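Side-chain contacts in twin-arginine translocation pathway signal (Rhodoferax ferrireducens, PDB 5IM2), which binds benzoate and probably serves as the extracytoplasmic solute-binding component of a TRAP transporter: residues V108-W113 and K269-A274; A120-R125 and F157-V162. One frame throughout, in Å; residues are numbered along the deposited sequence.

Overall arrangement
Both contacts belong to the lobe of this two-lobed solute-binding fold built round the five-stranded mixed sheet 83-88, 49-55, 111-114, 262-267, 161-167. Their centres lie about 15 Å apart on the same side of the chain's centre. Along the chain contact 2 (120-125 with 157-162) is nested inside the loop closed by contact 1 (108-113 with 269-274). The two meet directly: K269 NZ probably hydrogen-bonds K158 O at 2.7 Å, and Y272 packs on Q161. Between 108-113 and 120-125 the chain passes I115 and Y118, two residues of the benzoate pocket, so the two contacts involve chain on either side, in sequence, of these pocket residues.

Contact 1: residues V108-W113 and K269-A274; sequences VVDIIW and KASYQA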
loop_
_atom_site.group_PDB
_atom_site.type_symbol
_atom_site.label_atom_id
_atom_site.label_comp_id
_atom_site.label_asym_id
_atom_site.label_seq_id
_atom_site.Cartn_x
_atom_site.Cartn_y
_atom_site.Cartn_z
ATOM N N VAL A 108 17.267 10.426 10.826
ATOM C CA VAL A 108 17.265 9.457 11.918
ATOM C C VAL A 108 17.617 8.080 11.386
ATOM O O VAL A 108 18.393 7.332 12.002
ATOM C CB VAL A 108 15.880 9.465 12.592
ATOM C CG1 VAL A 108 15.815 8.455 13.700
ATOM C CG2 VAL A 108 15.578 10.854 13.134
ATOM N N VAL A 109 17.026 7.714 10.237
ATOM C CA VAL A 109 17.437 6.556 9.459
ATOM C C VAL A 109 17.722 6.985 8.021
ATOM O O VAL A 109 17.440 8.113 7.619
ATOM C CB VAL A 109 16.356 5.459 9.481
ATOM C CG1 VAL A 109 16.121 4.980 10.922
ATOM C CG2 VAL A 109 15.086 5.968 8.860
ATOM N N ASP A 110 18.234 6.045 7.216
ATOM C CA ASP A 110 18.523 6.343 5.812
ATOM C C ASP A 110 17.411 5.945 4.843
ATOM O O ASP A 110 17.174 6.667 3.866
ATOM C CB ASP A 110 19.828 5.665 5.385
ATOM C CG ASP A 110 20.994 6.114 6.211
ATOM O OD1 ASP A 110 21.403 7.287 6.024
ATOM O OD2 ASP A 110 21.488 5.318 7.045
ATOM N N ILE A 111 16.730 4.815 5.054
ATOM C CA ILE A 111 15.715 4.330 4.122
ATOM C C ILE A 111 14.519 3.821 4.906
ATOM O O ILE A 111 14.673 3.103 5.900
ATOM C CB ILE A 111 16.256 3.207 3.201
ATOM C CG1 ILE A 111 17.412 3.728 2.357
ATOM C CG2 ILE A 111 15.140 2.644 2.342
ATOM C CD1 ILE A 111 18.185 2.596 1.685
ATOM N N ILE A 112 13.318 4.198 4.458
ATOM C CA ILE A 112 12.072 3.706 5.033
ATOM C C ILE A 112 11.167 3.177 3.924
ATOM O O ILE A 112 11.293 3.541 2.749
ATOM C CB ILE A 112 11.353 4.791 5.888
ATOM C CG1 ILE A 112 10.970 6.016 5.074
ATOM C CG2 ILE A 112 12.272 5.204 7.002
ATOM C CD1 ILE A 112 9.597 5.979 4.491
ATOM N N TRP A 113 10.240 2.284 4.317
ATOM C CA TRP A 113 9.143 1.825 3.474
ATOM C C TRP A 113 7.869 2.028 4.279
ATOM O O TRP A 113 7.754 1.501 5.401
ATOM C CB TRP A 113 9.316 0.350 3.082
ATOM C CG TRP A 113 8.309 -0.251 2.150
ATOM C CD1 TRP A 113 8.356 -0.253 0.782
ATOM C CD2 TRP A 113 7.159 -1.014 2.513
ATOM N NE1 TRP A 113 7.279 -0.955 0.273
ATOM C CE2 TRP A 113 6.553 -1.456 1.313
ATOM C CE3 TRP A 113 6.581 -1.378 3.735
ATOM C CZ2 TRP A 113 5.391 -2.218 1.294
ATOM C CZ3 TRP A 113 5.431 -2.129 3.714
ATOM C CH2 TRP A 113 4.859 -2.559 2.508
ATOM N N LYS A 269 17.889 12.373 1.585
ATOM C CA LYS A 269 18.569 13.021 0.462
ATOM C C LYS A 269 20.052 13.255 0.749
ATOM O O LYS A 269 20.902 13.028 -0.120
ATOM C CB LYS A 269 17.870 14.342 0.125
ATOM C CG LYS A 269 17.983 14.762 -1.345
ATOM C CD LYS A 269 16.717 15.484 -1.839
ATOM C CE LYS A 269 16.266 16.547 -0.851
ATOM N NZ LYS A 269 15.461 17.632 -1.489
ATOM N N ALA A 270 20.384 13.724 1.950
ATOM C CA ALA A 270 21.787 13.937 2.294
ATOM C C ALA A 270 22.588 12.639 2.184
ATOM O O ALA A 270 23.708 12.623 1.654
ATOM C CB ALA A 270 21.875 14.510 3.708
ATOM N N SER A 271 22.018 11.540 2.676
ATOM C CA SER A 271 22.703 10.255 2.674
ATOM C C SER A 271 22.949 9.769 1.251
ATOM O O SER A 271 24.023 9.241 0.932
ATOM C CB SER A 271 21.859 9.248 3.459
ATOM O OG SER A 271 22.477 7.981 3.490
ATOM N N TYR A 272 21.972 9.975 0.377
ATOM C CA TYR A 272 22.084 9.547 -1.011
ATOM C C TYR A 272 23.120 10.370 -1.764
ATOM O O TYR A 272 23.960 9.819 -2.484
ATOM C CB TYR A 272 20.703 9.651 -1.654
ATOM C CG TYR A 272 20.651 9.480 -3.149
ATOM C CD1 TYR A 272 20.491 8.237 -3.712
ATOM C CD2 TYR A 272 20.685 10.581 -3.990
ATOM C CE1 TYR A 272 20.409 8.081 -5.087
ATOM C CE2 TYR A 272 20.607 10.439 -5.355
ATOM C CZ TYR A 272 20.461 9.188 -5.892
ATOM O OH TYR A 272 20.407 9.061 -7.246
ATOM N N GLN A 273 23.084 11.693 -1.599
ATOM C CA GLN A 273 24.079 12.553 -2.239
ATOM C C GLN A 273 25.480 12.290 -1.704
ATOM O O GLN A 273 26.463 12.505 -2.421
ATOM C CB GLN A 273 23.680 14.018 -2.052
ATOM C CG GLN A 273 22.380 14.378 -2.793
ATOM C CD GLN A 273 21.832 15.750 -2.418
ATOM O OE1 GLN A 273 22.384 16.438 -1.561
ATOM N NE2 GLN A 273 20.733 16.148 -3.058
ATOM N N ALA A 274 25.596 11.796 -0.467
ATOM C CA ALA A 274 26.885 11.507 0.136
ATOM C C ALA A 274 27.511 10.188 -0.322
ATOM O O ALA A 274 28.672 9.927 0.023
ATOM C CB ALA A 274 26.730 11.484 1.655
#
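D110 and S271 meet through a single side-chain hydrogen bond at the protein surface, beside the end of the five-stranded sheet where strand 111-114 begins, in this type II periplasmic-binding-protein fold. D110 sits just before that strand, and S271 is in the first turn of helix 269-273, which follows the neighbouring antiparallel strand 262-267. The contact thus joins the start of one strand to the helix that leaves the end of the next. S271 OG is the donor and D110 OD1 the acceptor, 2.8 Å apart. The hydroxyl does not approach within the carboxylate plane; it comes from above, 51° out of it.

Both first torsions serve this meeting. In S271 the hydroxyl is anti to the backbone N (chi1 180°), which carries OG off the helix toward the aspartate. In D110, CG is anti to the carbonyl carbon and beside the backbone N (chi1 -59°), which extends the carboxylate to the serine.

The carboxylate has two grips: while OD1 takes the serine, OD2 accepts a hydrogen bond from K52 N on strand 49-55. L51 of that strand touches both side chains. N268, just ahead of the helix, adds a further link, its OD1 bonding S271 N while its backbone bonds that of D110. With an alanine in place of D110, the hydroxyl of S271 and the amide of K52 would probably both lose their carboxylate acceptor, and the serine would be freer to turn. On the serine both side-chain atoms come close: besides OG, S271 CB lies 3.3 Å from D110 OD1.

Contact 2: residues A120-R125 and F157-V162; sequences AGRFPR and FKDTQV
With CG anti to the carbonyl carbon in both F123 (chi1 -53°) and F157 (chi1 -68°), the two phenyl rings are brought together in an offset stack although their side chains cross at about a right angle. The ring centroids lie 4.7 Å apart and the planes are inclined by 25°. F157 leads with CE1, which lies over one face of F123 toward the rim, 3.4 Å from F123 CD1; its CD1 follows, 3.5 Å from F123 CE1. The opposite face of F123 is taken by its neighbour R122, whose CG sits 3.3 Å above the ring centre, while Y101 meets F123 edge-to-face. The phenyl group is therefore gripped from both faces.

A bend at chi2 of R122 then carries its guanidinium across to D159. D159 OD2 lies at the guanidinium edge, 3.8 Å from R122 NH2, in a long salt bridge whose flat groups are steeply turned against each other. Each partner has a stronger mate: D102 for R122, the hydroxyl of Y101 for D159 OD1. The aspartate stands in the type I turn F157-T160, closed by T160 N to F157 O at 3.1 Å.

The contact joins the loop after strand 111-114 to the turn leading into edge strand 161-167, about 14 Å from the bound benzoate, measured from the F123 side chain. The chemistry suggests a junction held mainly by aromatic packing, the long ion pair probably adding only modest electrostatic support.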
loop_
_atom_site.group_PDB
_atom_site.type_symbol
_atom_site.label_atom_id
_atom_site.label_comp_id
_atom_site.label_asym_id
_atom_site.label_seq_id
_atom_site.Cartn_x
_atom_site.Cartn_y
_atom_site.Cartn_z
ATOM N N ALA A 120 -2.033 11.771 7.450
ATOM C CA ALA A 120 -3.237 12.402 6.906
ATOM C C ALA A 120 -2.967 13.627 6.030
ATOM O O ALA A 120 -2.323 14.584 6.458
ATOM C CB ALA A 120 -4.130 12.804 8.083
ATOM N N GLY A 121 -3.488 13.603 4.800
ATOM C CA GLY A 121 -3.420 14.740 3.892
ATOM C C GLY A 121 -2.046 15.328 3.587
ATOM O O GLY A 121 -1.959 16.407 2.998
ATOM N N ARG A 122 -0.965 14.630 3.945
ATOM C CA ARG A 122 0.387 15.085 3.615
ATOM C C ARG A 122 0.733 14.849 2.143
ATOM O O ARG A 122 1.459 15.647 1.539
ATOM C CB ARG A 122 1.406 14.355 4.485
ATOM C CG ARG A 122 2.861 14.582 4.162
ATOM C CD ARG A 122 3.462 15.753 4.914
ATOM N NE ARG A 122 4.923 15.669 4.895
ATOM C CZ ARG A 122 5.675 15.051 5.814
ATOM N NH1 ARG A 122 5.131 14.453 6.878
ATOM N NH2 ARG A 122 6.995 15.047 5.678
ATOM N N PHE A 123 0.247 13.759 1.556
ATOM C CA PHE A 123 0.604 13.361 0.191
ATOM C C PHE A 123 -0.676 13.205 -0.627
ATOM O O PHE A 123 -1.090 12.100 -0.973
ATOM C CB PHE A 123 1.437 12.080 0.184
ATOM C CG PHE A 123 2.624 12.135 1.059
ATOM C CD1 PHE A 123 3.741 12.894 0.696
ATOM C CD2 PHE A 123 2.644 11.466 2.283
ATOM C CE1 PHE A 123 4.863 12.967 1.517
ATOM C CE2 PHE A 123 3.757 11.529 3.095
ATOM C CZ PHE A 123 4.882 12.275 2.708
ATOM N N PRO A 124 -1.339 14.321 -0.951
ATOM C CA PRO A 124 -2.668 14.218 -1.558
ATOM C C PRO A 124 -2.670 13.667 -2.965
ATOM O O PRO A 124 -3.630 12.985 -3.332
ATOM C CB PRO A 124 -3.174 15.661 -1.526
ATOM C CG PRO A 124 -1.953 16.507 -1.490
ATOM C CD PRO A 124 -0.963 15.715 -0.673
ATOM N N ARG A 125 -1.659 13.939 -3.788
ATOM C CA ARG A 125 -1.809 13.565 -5.197
ATOM C C ARG A 125 -1.603 12.068 -5.457
ATOM O O ARG A 125 -2.206 11.512 -6.389
ATOM C CB ARG A 125 -0.847 14.386 -6.049
ATOM C CG ARG A 125 -1.243 15.819 -6.185
ATOM C CD ARG A 125 -0.134 16.654 -6.747
ATOM N NE ARG A 125 0.843 16.956 -5.725
ATOM C CZ ARG A 125 1.842 17.822 -5.872
ATOM N NH1 ARG A 125 2.029 18.457 -7.025
ATOM N NH2 ARG A 125 2.667 18.038 -4.863
ATOM N N PHE A 157 7.109 14.573 -3.066
ATOM C CA PHE A 157 8.081 13.873 -2.243
ATOM C C PHE A 157 9.465 14.504 -2.354
ATOM O O PHE A 157 10.472 13.817 -2.171
ATOM C CB PHE A 157 8.176 12.404 -2.640
ATOM C CG PHE A 157 6.940 11.567 -2.322
ATOM C CD1 PHE A 157 6.625 11.215 -1.010
ATOM C CD2 PHE A 157 6.135 11.083 -3.342
ATOM C CE1 PHE A 157 5.528 10.428 -0.733
ATOM C CE2 PHE A 157 5.015 10.293 -3.054
ATOM C CZ PHE A 157 4.725 9.965 -1.755
ATOM N N LYS A 158 9.536 15.793 -2.671
ATOM C CA LYS A 158 10.822 16.396 -3.020
ATOM C C LYS A 158 11.758 16.512 -1.830
ATOM O O LYS A 158 12.946 16.815 -2.026
ATOM C CB LYS A 158 10.619 17.778 -3.643
ATOM C CG LYS A 158 9.994 18.804 -2.711
ATOM C CD LYS A 158 9.892 20.163 -3.395
ATOM C CE LYS A 158 9.535 21.254 -2.407
ATOM N NZ LYS A 158 8.221 21.881 -2.715
ATOM N N ASP A 159 11.272 16.237 -0.617
ATOM C CA ASP A 159 12.115 16.323 0.559
ATOM C C ASP A 159 12.827 15.008 0.856
ATOM O O ASP A 159 13.616 14.952 1.809
ATOM C CB ASP A 159 11.311 16.818 1.777
ATOM C CG ASP A 159 9.991 16.094 1.975
ATOM O OD1 ASP A 159 9.590 15.310 1.098
ATOM O OD2 ASP A 159 9.340 16.343 3.022
ATOM N N THR A 160 12.637 13.982 0.015
ATOM C CA THR A 160 13.416 12.757 0.092
ATOM C C THR A 160 13.859 12.366 -1.307
ATOM O O THR A 160 13.455 12.965 -2.310
ATOM C CB THR A 160 12.628 11.596 0.744
ATOM O OG1 THR A 160 11.461 11.253 -0.031
ATOM C CG2 THR A 160 12.261 11.962 2.196
ATOM N N GLN A 161 14.711 11.356 -1.356
ATOM C CA GLN A 161 15.062 10.681 -2.599
ATOM C C GLN A 161 14.177 9.437 -2.710
ATOM O O GLN A 161 14.373 8.455 -1.993
ATOM C CB GLN A 161 16.558 10.354 -2.599
ATOM C CG GLN A 161 17.063 9.538 -3.763
ATOM C CD GLN A 161 16.940 10.223 -5.099
ATOM O OE1 GLN A 161 16.831 9.555 -6.126
ATOM N NE2 GLN A 161 16.977 11.535 -5.111
ATOM N N VAL A 162 13.174 9.486 -3.582
ATOM C CA VAL A 162 12.278 8.346 -3.731
ATOM C C VAL A 162 12.943 7.287 -4.592
ATOM O O VAL A 162 13.350 7.535 -5.739
ATOM C CB VAL A 162 10.920 8.764 -4.294
ATOM C CG1 VAL A 162 10.007 7.548 -4.550
ATOM C CG2 VAL A 162 10.234 9.684 -3.281
#